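Local coordinates for protein 3-oxosteroid 1-dehydrogenase (Sterolibacterium denitrificans, PDB 7P18) that probably catalyses the FAD-dependent 1,2-dehydrogenation of 3-oxosteroids to 3-oxo-Delta(1)-steroids, passing the electrons to an acceptor, at residues Q96-E99 with Y100-N104; L437-S440 with V441-N445; Q278-E281 with Q282-K286. All coordinates share one frame; numbering follows the deposited sequence.

Interaction 1. Residues Q96-E99 with Y100-N104; sequences QMVE and YINAN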
ATOM      1  N   GLN A  96      14.381 -14.813   3.335  1.00 20.84           N
ATOM      2  CA  GLN A  96      15.194 -14.840   4.574  1.00 23.02           C
ATOM      3  C   GLN A  96      14.605 -13.864   5.595  1.00 25.86           C
ATOM      4  O   GLN A  96      14.546 -14.224   6.798  1.00 22.25           O
ATOM      5  CB  GLN A  96      16.639 -14.520   4.261  1.00 23.20           C
ATOM      6  CG  GLN A  96      17.349 -15.568   3.413  1.00 27.35           C
ATOM      7  CD  GLN A  96      18.786 -15.157   3.226  1.00 33.01           C
ATOM      8  OE1 GLN A  96      19.146 -14.025   3.508  1.00 44.77           O
ATOM      9  NE2 GLN A  96      19.582 -16.040   2.670  1.00 33.96           N
ATOM     10  N   MET A  97      14.126 -12.717   5.119  1.00 23.51           N
ATOM     11  CA  MET A  97      13.510 -11.663   5.981  1.00 24.31           C
ATOM     12  C   MET A  97      12.221 -12.227   6.594  1.00 21.59           C
ATOM     13  O   MET A  97      12.078 -12.107   7.802  1.00 24.30           O
ATOM     14  CB  MET A  97      13.282 -10.370   5.195  1.00 22.26           C
ATOM     15  CG  MET A  97      12.522  -9.269   5.989  1.00 23.08           C
ATOM     16  SD  MET A  97      10.749  -9.509   5.923  1.00 24.51           S
ATOM     17  CE  MET A  97      10.362  -9.219   4.202  1.00 25.71           C
ATOM     18  N   VAL A  98      11.355 -12.904   5.842  1.00 21.94           N
ATOM     19  CA  VAL A  98      10.113 -13.468   6.431  1.00 24.07           C
ATOM     20  C   VAL A  98      10.445 -14.620   7.382  1.00 25.20           C
ATOM     21  O   VAL A  98       9.798 -14.720   8.459  1.00 25.43           O
ATOM     22  CB  VAL A  98       9.093 -13.842   5.358  1.00 26.31           C
ATOM     23  CG1 VAL A  98       7.936 -14.676   5.881  1.00 30.99           C
ATOM     24  CG2 VAL A  98       8.580 -12.553   4.721  1.00 30.59           C
ATOM     25  N   GLU A  99      11.395 -15.491   7.034  1.00 25.13           N
ATOM     26  CA  GLU A  99      11.760 -16.588   7.976  1.00 25.20           C
ATOM     27  C   GLU A  99      12.296 -15.996   9.274  1.00 24.00           C
ATOM     28  O   GLU A  99      12.016 -16.580  10.333  1.00 26.35           O
ATOM     29  CB  GLU A  99      12.812 -17.528   7.380  1.00 25.55           C
ATOM     30  CG  GLU A  99      12.232 -18.468   6.363  1.00 25.45           C
ATOM     31  CD  GLU A  99      13.244 -19.498   5.855  1.00 29.83           C
ATOM     32  OE1 GLU A  99      14.116 -19.921   6.634  1.00 31.64           O
ATOM     33  OE2 GLU A  99      13.105 -19.897   4.723  1.00 28.15           O
ATOM     34  N   TYR A 100      13.034 -14.896   9.188  1.00 25.53           N
ATOM     35  CA  TYR A 100      13.604 -14.176  10.334  1.00 24.16           C
ATOM     36  C   TYR A 100      12.468 -13.663  11.216  1.00 26.42           C
ATOM     37  O   TYR A 100      12.534 -13.881  12.444  1.00 25.25           O
ATOM     38  CB  TYR A 100      14.521 -13.024   9.907  1.00 23.53           C
ATOM     39  CG  TYR A 100      14.806 -12.027  11.005  1.00 24.02           C
ATOM     40  CD1 TYR A 100      15.554 -12.358  12.118  1.00 25.34           C
ATOM     41  CD2 TYR A 100      14.267 -10.747  10.953  1.00 24.41           C
ATOM     42  CE1 TYR A 100      15.757 -11.457  13.161  1.00 23.27           C
ATOM     43  CE2 TYR A 100      14.466  -9.835  11.970  1.00 24.82           C
ATOM     44  CZ  TYR A 100      15.229 -10.172  13.073  1.00 26.39           C
ATOM     45  OH  TYR A 100      15.417  -9.227  14.054  1.00 25.71           O
ATOM     46  N   ILE A 101      11.478 -12.995  10.629  1.00 25.92           N
ATOM     47  CA  ILE A 101      10.286 -12.550  11.402  1.00 27.04           C
ATOM     48  C   ILE A 101       9.686 -13.770  12.115  1.00 27.38           C
ATOM     49  O   ILE A 101       9.472 -13.704  13.344  1.00 28.14           O
ATOM     50  CB  ILE A 101       9.246 -11.852  10.515  1.00 25.88           C
ATOM     51  CG1 ILE A 101       9.757 -10.500  10.013  1.00 27.28           C
ATOM     52  CG2 ILE A 101       7.954 -11.730  11.302  1.00 24.87           C
ATOM     53  CD1 ILE A 101       8.811  -9.762   9.084  1.00 28.29           C
ATOM     54  N   ASN A 102       9.374 -14.831  11.368  1.00 27.11           N
ATOM     55  CA  ASN A 102       8.588 -15.969  11.893  1.00 27.14           C
ATOM     56  C   ASN A 102       9.342 -16.665  13.044  1.00 27.72           C
ATOM     57  O   ASN A 102       8.671 -17.070  13.998  1.00 25.84           O
ATOM     58  CB  ASN A 102       8.210 -16.950  10.802  1.00 27.68           C
ATOM     59  CG  ASN A 102       7.115 -16.452   9.907  1.00 27.99           C
ATOM     60  OD1 ASN A 102       6.502 -15.417  10.195  1.00 29.90           O
ATOM     61  ND2 ASN A 102       6.948 -17.130   8.776  1.00 29.49           N
ATOM     62  N   ALA A 103      10.667 -16.734  12.987  1.00 27.51           N
ATOM     63  CA  ALA A 103      11.485 -17.468  13.988  1.00 29.16           C
ATOM     64  C   ALA A 103      11.747 -16.558  15.202  1.00 32.66           C
ATOM     65  O   ALA A 103      11.994 -17.092  16.264  1.00 31.58           O
ATOM     66  CB  ALA A 103      12.773 -17.965  13.375  1.00 33.91           C
ATOM     67  N   ASN A 104      11.691 -15.228  15.070  1.00 26.02           N
ATOM     68  CA  ASN A 104      12.220 -14.339  16.136  1.00 28.33           C
ATOM     69  C   ASN A 104      11.160 -13.355  16.666  1.00 27.21           C
ATOM     70  O   ASN A 104      11.565 -12.477  17.439  1.00 30.31           O
ATOM     71  CB  ASN A 104      13.473 -13.634  15.633  1.00 28.14           C
ATOM     72  CG  ASN A 104      14.560 -14.632  15.318  1.00 32.10           C
ATOM     73  OD1 ASN A 104      15.211 -15.103  16.234  1.00 32.46           O
ATOM     74  ND2 ASN A 104      14.743 -14.983  14.051  1.00 27.08           N
TER

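Interaction 2. Residues L437-S440 with V441-N445; sequences LKQS and VELNN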
ATOM      1  N   LEU A 437     -22.132   7.806 -22.324  1.00 27.78           N
ATOM      2  CA  LEU A 437     -22.396   6.892 -21.183  1.00 31.05           C
ATOM      3  C   LEU A 437     -23.430   5.848 -21.612  1.00 32.27           C
ATOM      4  O   LEU A 437     -23.255   4.649 -21.269  1.00 30.68           O
ATOM      5  CB  LEU A 437     -22.867   7.677 -19.964  1.00 28.56           C
ATOM      6  CG  LEU A 437     -23.293   6.822 -18.771  1.00 31.02           C
ATOM      7  CD1 LEU A 437     -22.166   5.907 -18.326  1.00 30.94           C
ATOM      8  CD2 LEU A 437     -23.702   7.658 -17.592  1.00 31.53           C
ATOM      9  N   LYS A 438     -24.467   6.262 -22.337  1.00 34.51           N
ATOM     10  CA  LYS A 438     -25.511   5.312 -22.820  1.00 34.18           C
ATOM     11  C   LYS A 438     -24.846   4.254 -23.708  1.00 32.47           C
ATOM     12  O   LYS A 438     -25.137   3.051 -23.529  1.00 35.20           O
ATOM     13  CB  LYS A 438     -26.626   6.067 -23.553  1.00 37.48           C
ATOM     14  CG  LYS A 438     -27.743   5.210 -24.141  1.00 44.71           C
ATOM     15  CD  LYS A 438     -28.949   6.106 -24.565  1.00 51.38           C
ATOM     16  CE  LYS A 438     -30.219   5.360 -24.929  1.00 59.20           C
ATOM     17  NZ  LYS A 438     -30.072   4.638 -26.216  1.00 66.11           N
ATOM     18  N   GLN A 439     -23.982   4.675 -24.613  1.00 32.06           N
ATOM     19  CA  GLN A 439     -23.244   3.751 -25.515  1.00 35.49           C
ATOM     20  C   GLN A 439     -22.398   2.775 -24.675  1.00 36.47           C
ATOM     21  O   GLN A 439     -22.460   1.546 -24.931  1.00 33.84           O
ATOM     22  CB  GLN A 439     -22.410   4.545 -26.522  1.00 40.26           C
ATOM     23  CG  GLN A 439     -21.596   3.651 -27.453  1.00 49.71           C
ATOM     24  CD  GLN A 439     -22.462   2.916 -28.459  1.00 60.00           C
ATOM     25  OE1 GLN A 439     -22.912   3.500 -29.443  1.00 82.32           O
ATOM     26  NE2 GLN A 439     -22.719   1.631 -28.218  1.00 64.40           N
ATOM     27  N   SER A 440     -21.698   3.269 -23.648  1.00 33.52           N
ATOM     28  CA  SER A 440     -20.811   2.438 -22.789  1.00 30.77           C
ATOM     29  C   SER A 440     -21.638   1.411 -22.022  1.00 28.95           C
ATOM     30  O   SER A 440     -21.186   0.234 -21.922  1.00 29.73           O
ATOM     31  CB  SER A 440     -19.967   3.314 -21.885  1.00 28.22           C
ATOM     32  OG  SER A 440     -19.129   4.096 -22.711  1.00 28.17           O
ATOM     33  N   VAL A 441     -22.824   1.797 -21.540  1.00 27.89           N
ATOM     34  CA  VAL A 441     -23.706   0.867 -20.800  1.00 30.21           C
ATOM     35  C   VAL A 441     -24.243  -0.201 -21.774  1.00 30.64           C
ATOM     36  O   VAL A 441     -24.244  -1.389 -21.389  1.00 27.94           O
ATOM     37  CB  VAL A 441     -24.818   1.608 -20.041  1.00 30.87           C
ATOM     38  CG1 VAL A 441     -25.883   0.629 -19.552  1.00 30.09           C
ATOM     39  CG2 VAL A 441     -24.251   2.415 -18.878  1.00 34.27           C
ATOM     40  N   GLU A 442     -24.678   0.199 -22.973  1.00 36.52           N
ATOM     41  CA  GLU A 442     -25.184  -0.760 -24.009  1.00 36.38           C
ATOM     42  C   GLU A 442     -24.085  -1.781 -24.353  1.00 33.41           C
ATOM     43  O   GLU A 442     -24.379  -2.984 -24.375  1.00 29.97           O
ATOM     44  CB  GLU A 442     -25.683  -0.011 -25.239  1.00 41.13           C
ATOM     45  CG  GLU A 442     -27.024   0.658 -25.014  1.00 52.40           C
ATOM     46  CD  GLU A 442     -27.504   1.578 -26.134  1.00 63.83           C
ATOM     47  OE1 GLU A 442     -26.682   1.915 -27.033  1.00 72.14           O
ATOM     48  OE2 GLU A 442     -28.699   1.969 -26.101  1.00 59.56           O
ATOM     49  N   LEU A 443     -22.843  -1.332 -24.568  1.00 36.68           N
ATOM     50  CA  LEU A 443     -21.693  -2.241 -24.862  1.00 34.91           C
ATOM     51  C   LEU A 443     -21.450  -3.182 -23.676  1.00 32.28           C
ATOM     52  O   LEU A 443     -21.201  -4.369 -23.907  1.00 30.21           O
ATOM     53  CB  LEU A 443     -20.450  -1.419 -25.210  1.00 35.30           C
ATOM     54  CG  LEU A 443     -20.500  -0.729 -26.574  1.00 36.03           C
ATOM     55  CD1 LEU A 443     -19.314   0.196 -26.778  1.00 37.45           C
ATOM     56  CD2 LEU A 443     -20.547  -1.746 -27.707  1.00 39.88           C
ATOM     57  N   ASN A 444     -21.503  -2.666 -22.452  1.00 30.44           N
ATOM     58  CA  ASN A 444     -21.277  -3.467 -21.226  1.00 29.79           C
ATOM     59  C   ASN A 444     -22.285  -4.622 -21.212  1.00 33.08           C
ATOM     60  O   ASN A 444     -21.907  -5.778 -20.913  1.00 29.36           O
ATOM     61  CB  ASN A 444     -21.464  -2.626 -19.965  1.00 29.43           C
ATOM     62  CG  ASN A 444     -21.454  -3.440 -18.700  1.00 28.94           C
ATOM     63  OD1 ASN A 444     -20.375  -3.752 -18.188  1.00 29.64           O
ATOM     64  ND2 ASN A 444     -22.630  -3.803 -18.191  1.00 26.47           N
ATOM     65  N   ASN A 445     -23.551  -4.300 -21.482  1.00 31.74           N
ATOM     66  CA  ASN A 445     -24.656  -5.287 -21.393  1.00 32.36           C
ATOM     67  C   ASN A 445     -24.411  -6.397 -22.425  1.00 28.99           C
ATOM     68  O   ASN A 445     -24.624  -7.575 -22.073  1.00 34.46           O
ATOM     69  CB  ASN A 445     -26.007  -4.552 -21.462  1.00 33.65           C
ATOM     70  CG  ASN A 445     -26.256  -3.724 -20.212  1.00 34.34           C
ATOM     71  OD1 ASN A 445     -25.470  -3.784 -19.261  1.00 33.47           O
ATOM     72  ND2 ASN A 445     -27.311  -2.915 -20.215  1.00 34.11           N
TER

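Interaction 3. Residues Q278-E281 with Q282-K286; sequences QMRE and QYLPK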
ATOM      1  N   GLN A 278       4.192  20.940  -2.910  1.00 24.80           N
ATOM      2  CA  GLN A 278       5.271  21.582  -3.721  1.00 25.27           C
ATOM      3  C   GLN A 278       6.101  20.488  -4.431  1.00 21.73           C
ATOM      4  O   GLN A 278       6.401  20.599  -5.629  1.00 22.70           O
ATOM      5  CB  GLN A 278       6.139  22.443  -2.798  1.00 28.10           C
ATOM      6  CG  GLN A 278       7.378  23.015  -3.474  1.00 38.16           C
ATOM      7  CD  GLN A 278       8.582  22.078  -3.496  1.00 44.60           C
ATOM      8  OE1 GLN A 278       9.006  21.516  -2.477  1.00 58.08           O
ATOM      9  NE2 GLN A 278       9.186  21.944  -4.668  1.00 44.01           N
ATOM     10  N   MET A 279       6.456  19.433  -3.703  1.00 25.28           N
ATOM     11  CA  MET A 279       7.266  18.327  -4.282  1.00 23.09           C
ATOM     12  C   MET A 279       6.436  17.559  -5.322  1.00 22.54           C
ATOM     13  O   MET A 279       6.978  17.253  -6.397  1.00 24.78           O
ATOM     14  CB  MET A 279       7.787  17.432  -3.158  1.00 22.88           C
ATOM     15  CG  MET A 279       8.901  18.091  -2.367  1.00 27.70           C
ATOM     16  SD  MET A 279       9.685  17.008  -1.152  1.00 25.24           S
ATOM     17  CE  MET A 279      10.696  16.019  -2.235  1.00 27.12           C
ATOM     18  N   ARG A 280       5.124  17.357  -5.083  1.00 22.10           N
ATOM     19  CA  ARG A 280       4.225  16.752  -6.093  1.00 22.71           C
ATOM     20  C   ARG A 280       4.291  17.595  -7.342  1.00 21.83           C
ATOM     21  O   ARG A 280       4.473  17.061  -8.453  1.00 24.28           O
ATOM     22  CB  ARG A 280       2.781  16.623  -5.597  1.00 23.37           C
ATOM     23  CG  ARG A 280       2.580  15.743  -4.381  1.00 21.27           C
ATOM     24  CD  ARG A 280       1.072  15.626  -4.062  1.00 21.92           C
ATOM     25  NE  ARG A 280       0.357  14.853  -5.058  1.00 23.63           N
ATOM     26  CZ  ARG A 280      -0.085  13.602  -4.866  1.00 25.28           C
ATOM     27  NH1 ARG A 280       0.099  12.994  -3.713  1.00 22.18           N
ATOM     28  NH2 ARG A 280      -0.702  12.964  -5.840  1.00 28.83           N
ATOM     29  N   GLU A 281       4.114  18.909  -7.219  1.00 22.55           N
ATOM     30  CA  GLU A 281       4.126  19.744  -8.447  1.00 22.89           C
ATOM     31  C   GLU A 281       5.511  19.759  -9.100  1.00 22.27           C
ATOM     32  O   GLU A 281       5.580  19.866 -10.350  1.00 24.48           O
ATOM     33  CB  GLU A 281       3.637  21.148  -8.114  1.00 26.83           C
ATOM     34  CG  GLU A 281       2.150  21.094  -7.928  1.00 29.71           C
ATOM     35  CD  GLU A 281       1.484  22.350  -7.463  1.00 34.90           C
ATOM     36  OE1 GLU A 281       2.172  23.381  -7.489  1.00 35.19           O
ATOM     37  OE2 GLU A 281       0.276  22.268  -7.101  1.00 31.53           O
ATOM     38  N   GLN A 282       6.566  19.663  -8.304  1.00 24.51           N
ATOM     39  CA  GLN A 282       7.947  19.634  -8.883  1.00 25.98           C
ATOM     40  C   GLN A 282       8.130  18.344  -9.713  1.00 26.19           C
ATOM     41  O   GLN A 282       8.767  18.385 -10.780  1.00 25.83           O
ATOM     42  CB  GLN A 282       8.953  19.768  -7.754  1.00 28.12           C
ATOM     43  CG  GLN A 282      10.408  19.754  -8.249  1.00 34.69           C
ATOM     44  CD  GLN A 282      11.399  20.015  -7.146  1.00 32.42           C
ATOM     45  OE1 GLN A 282      11.044  20.205  -5.993  1.00 35.58           O
ATOM     46  NE2 GLN A 282      12.670  19.952  -7.484  1.00 37.58           N
ATOM     47  N   TYR A 283       7.619  17.206  -9.254  1.00 23.88           N
ATOM     48  CA  TYR A 283       8.088  15.893  -9.763  1.00 23.01           C
ATOM     49  C   TYR A 283       6.995  15.096 -10.480  1.00 23.76           C
ATOM     50  O   TYR A 283       7.324  14.446 -11.506  1.00 22.07           O
ATOM     51  CB  TYR A 283       8.650  15.090  -8.597  1.00 23.05           C
ATOM     52  CG  TYR A 283       9.952  15.611  -8.038  1.00 23.27           C
ATOM     53  CD1 TYR A 283      11.106  15.626  -8.808  1.00 27.74           C
ATOM     54  CD2 TYR A 283      10.036  16.071  -6.740  1.00 24.57           C
ATOM     55  CE1 TYR A 283      12.312  16.065  -8.278  1.00 25.86           C
ATOM     56  CE2 TYR A 283      11.229  16.533  -6.199  1.00 26.72           C
ATOM     57  CZ  TYR A 283      12.373  16.518  -6.976  1.00 28.28           C
ATOM     58  OH  TYR A 283      13.546  16.992  -6.453  1.00 31.45           O
ATOM     59  N   LEU A 284       5.765  15.103  -9.970  1.00 23.73           N
ATOM     60  CA  LEU A 284       4.666  14.210 -10.447  1.00 23.51           C
ATOM     61  C   LEU A 284       3.907  14.806 -11.619  1.00 26.51           C
ATOM     62  O   LEU A 284       3.935  16.017 -11.861  1.00 25.66           O
ATOM     63  CB  LEU A 284       3.723  13.938  -9.277  1.00 22.16           C
ATOM     64  CG  LEU A 284       4.326  13.208  -8.082  1.00 22.20           C
ATOM     65  CD1 LEU A 284       3.252  12.980  -7.030  1.00 22.23           C
ATOM     66  CD2 LEU A 284       4.982  11.875  -8.471  1.00 23.07           C
ATOM     67  N   PRO A 285       3.216  13.972 -12.425  1.00 25.56           N
ATOM     68  CA  PRO A 285       2.383  14.495 -13.488  1.00 24.27           C
ATOM     69  C   PRO A 285       1.244  15.345 -12.922  1.00 24.83           C
ATOM     70  O   PRO A 285       0.760  15.135 -11.837  1.00 22.86           O
ATOM     71  CB  PRO A 285       1.877  13.284 -14.282  1.00 25.73           C
ATOM     72  CG  PRO A 285       2.038  12.126 -13.309  1.00 25.90           C
ATOM     73  CD  PRO A 285       3.244  12.498 -12.442  1.00 26.78           C
ATOM     74  N   LYS A 286       0.924  16.418 -13.657  1.00 26.27           N
ATOM     75  CA  LYS A 286      -0.235  17.283 -13.337  1.00 24.30           C
ATOM     76  C   LYS A 286      -1.443  16.749 -14.093  1.00 24.78           C
ATOM     77  O   LYS A 286      -1.307  16.248 -15.202  1.00 26.26           O
ATOM     78  CB  LYS A 286       0.073  18.746 -13.704  1.00 27.68           C
ATOM     79  CG  LYS A 286       0.628  19.560 -12.553  1.00 28.01           C
ATOM     80  CD  LYS A 286       1.962  19.094 -12.013  1.00 26.82           C
ATOM     81  CE  LYS A 286       3.073  19.129 -13.039  1.00 28.66           C
ATOM     82  NZ  LYS A 286       4.352  18.715 -12.421  1.00 28.94           N
TER

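Interaction 1. Residues Q96-E99 with Y100-N104
Gln96 O accepts the amide hydrogen of Tyr100 N at 2.9 Å, one of four i to i+4 bonds that join 96-99 to 100-104 in the last turns of helix 84-104. Ile101 N bonds to Met97 O and Asn102 N to Val98 O, both nearly straight. Ala103 N takes Glu99 O with a more bent N-H...O angle of 143°. At the helix end the side chain of Asn104 folds back: its ND2 donates to Tyr100 O at 2.9 Å, in the carbonyl plane and on a lone pair. Asn104 N adds a weak bond to the same oxygen. Asn104 O and OD1 are also used, by Arg223 and a bound glycerol.

The Met97 and Ile101 side chains run side by side in the same direction and touch at SD and CD1, 3.7 Å apart. This pair faces Leu21 of helix 17-28, and Met97 also touches Met547 and Phe551 of helix 543-559. Val98 CG1 runs beside the amide of Asn102, 3.9 Å from its ND2. With chi1 at -75° that amide folds back over the preceding turn, Asn102 CG 3.5 Å from Val98 O. Asn102 OD1 accepts from Tyr109 N. The Tyr100 hydroxyl bonds to Asp28, and its ring has a cation-pi contact with Arg25. The apolar pair thus faces neighbouring helices, while amide and hydroxyl groups tie the helix end to helix 17-28 and to strand 109-111.

Interaction 2. Residues L437-S440 with V441-N445
Leu437 opens an i to i+4 side-chain series on the regular alpha-helix 434-450: its CD1 reaches Val441 CG2 at 4.1 Å. Both side chains also rest on Leu423 of helix 423-430. Leu437 O accepts from Val441 N, and the same helical bond repeats at the next three residues.

Lys438 comes next. Its chain leaves with CG anti to the backbone N (chi1 178°), runs extended, and turns only at chi4, which brings NZ to Glu442. The two side chains cross at an angle and form an exposed salt bridge. Lys438 NZ meets Glu442 OE2 at 3.0 Å on the syn side, 34° out of the carboxylate plane. The bend of Gln439 at chi2 (71°) turns its amide across the Leu443 side chain. Gln439 NE2 lies 3.6 Å from Leu443 CG, a van der Waals contact.

Ser440 sits on the buried side with Asn444. Its OG bonds to Gly353 O and back to Gly436 O. Asn444 ND2 bonds to Ala479 O and to Asn445 OD1, which in turn accepts from Ile481 N, joining this helix to the chain around 479-481. The backbone O of Ser440 accepts from Asn444 N at 3.0 Å.

Interaction 3. Residues Q278-E281 with Q282-K286
Short helix 277-283 and its C-terminal end carry this contact; along one side Gln278 pairs with Gln282. Gln278 NE2 donates to Gln282 OE1 at 2.9 Å. OE1 lies near the amide plane of Gln278, but the two amide planes are turned 45° apart. The bend of Gln278 at chi2 (-85°) brings its amide alongside the extended Gln282.

Met279 CE packs against Tyr283 CE2 at 4.0 Å, and both residues touch helix 302-309. Leu284 CD1 lies over one face of the Arg280 guanidinium, 3.8 Å above the plane and offset toward the rim. The guanidinium is held by a salt bridge from NH1 to Asp495 and by NE bonding to Thr288.

Leu284 is the first residue to leave helical geometry. Its N still bonds to Arg280 O at 2.8 Å. Tyr283 N bonds to Met279 O at 2.9 Å and also, at 3.2 Å, to Arg280 O from above its carbonyl plane. Lys286, bent at chi2 and chi3, curls back over the helix end. A positive amine there probably complements the negative end of the helix dipole. Lys286 NZ bonds to Glu281 O (2.7 Å) in the last turn and Leu284 O (2.8 Å) just beyond it, a side-chain C-cap.

Overall arrangement
Interactions 1 and 2 lie within helices, while interaction 3 runs off the end of one, and all three lie far apart in one chain. Interaction 1 and interaction 3 flank the FAD region on opposite sides of the chain's centre, 38 Å apart between centres. In each, a methionine side chain, Met97 or Met279, comes about 10 Å from the bound FAD. Met97 is also about 8 Å from the side chain of Leu543, and Met279 about 7 Å from that of Asp302, both FAD-binding residues. Interaction 2 is peripheral, away from the known sites. Its centre is 50 Å from that of interaction 1 and 36 Å from that of interaction 3. No two of the three touch.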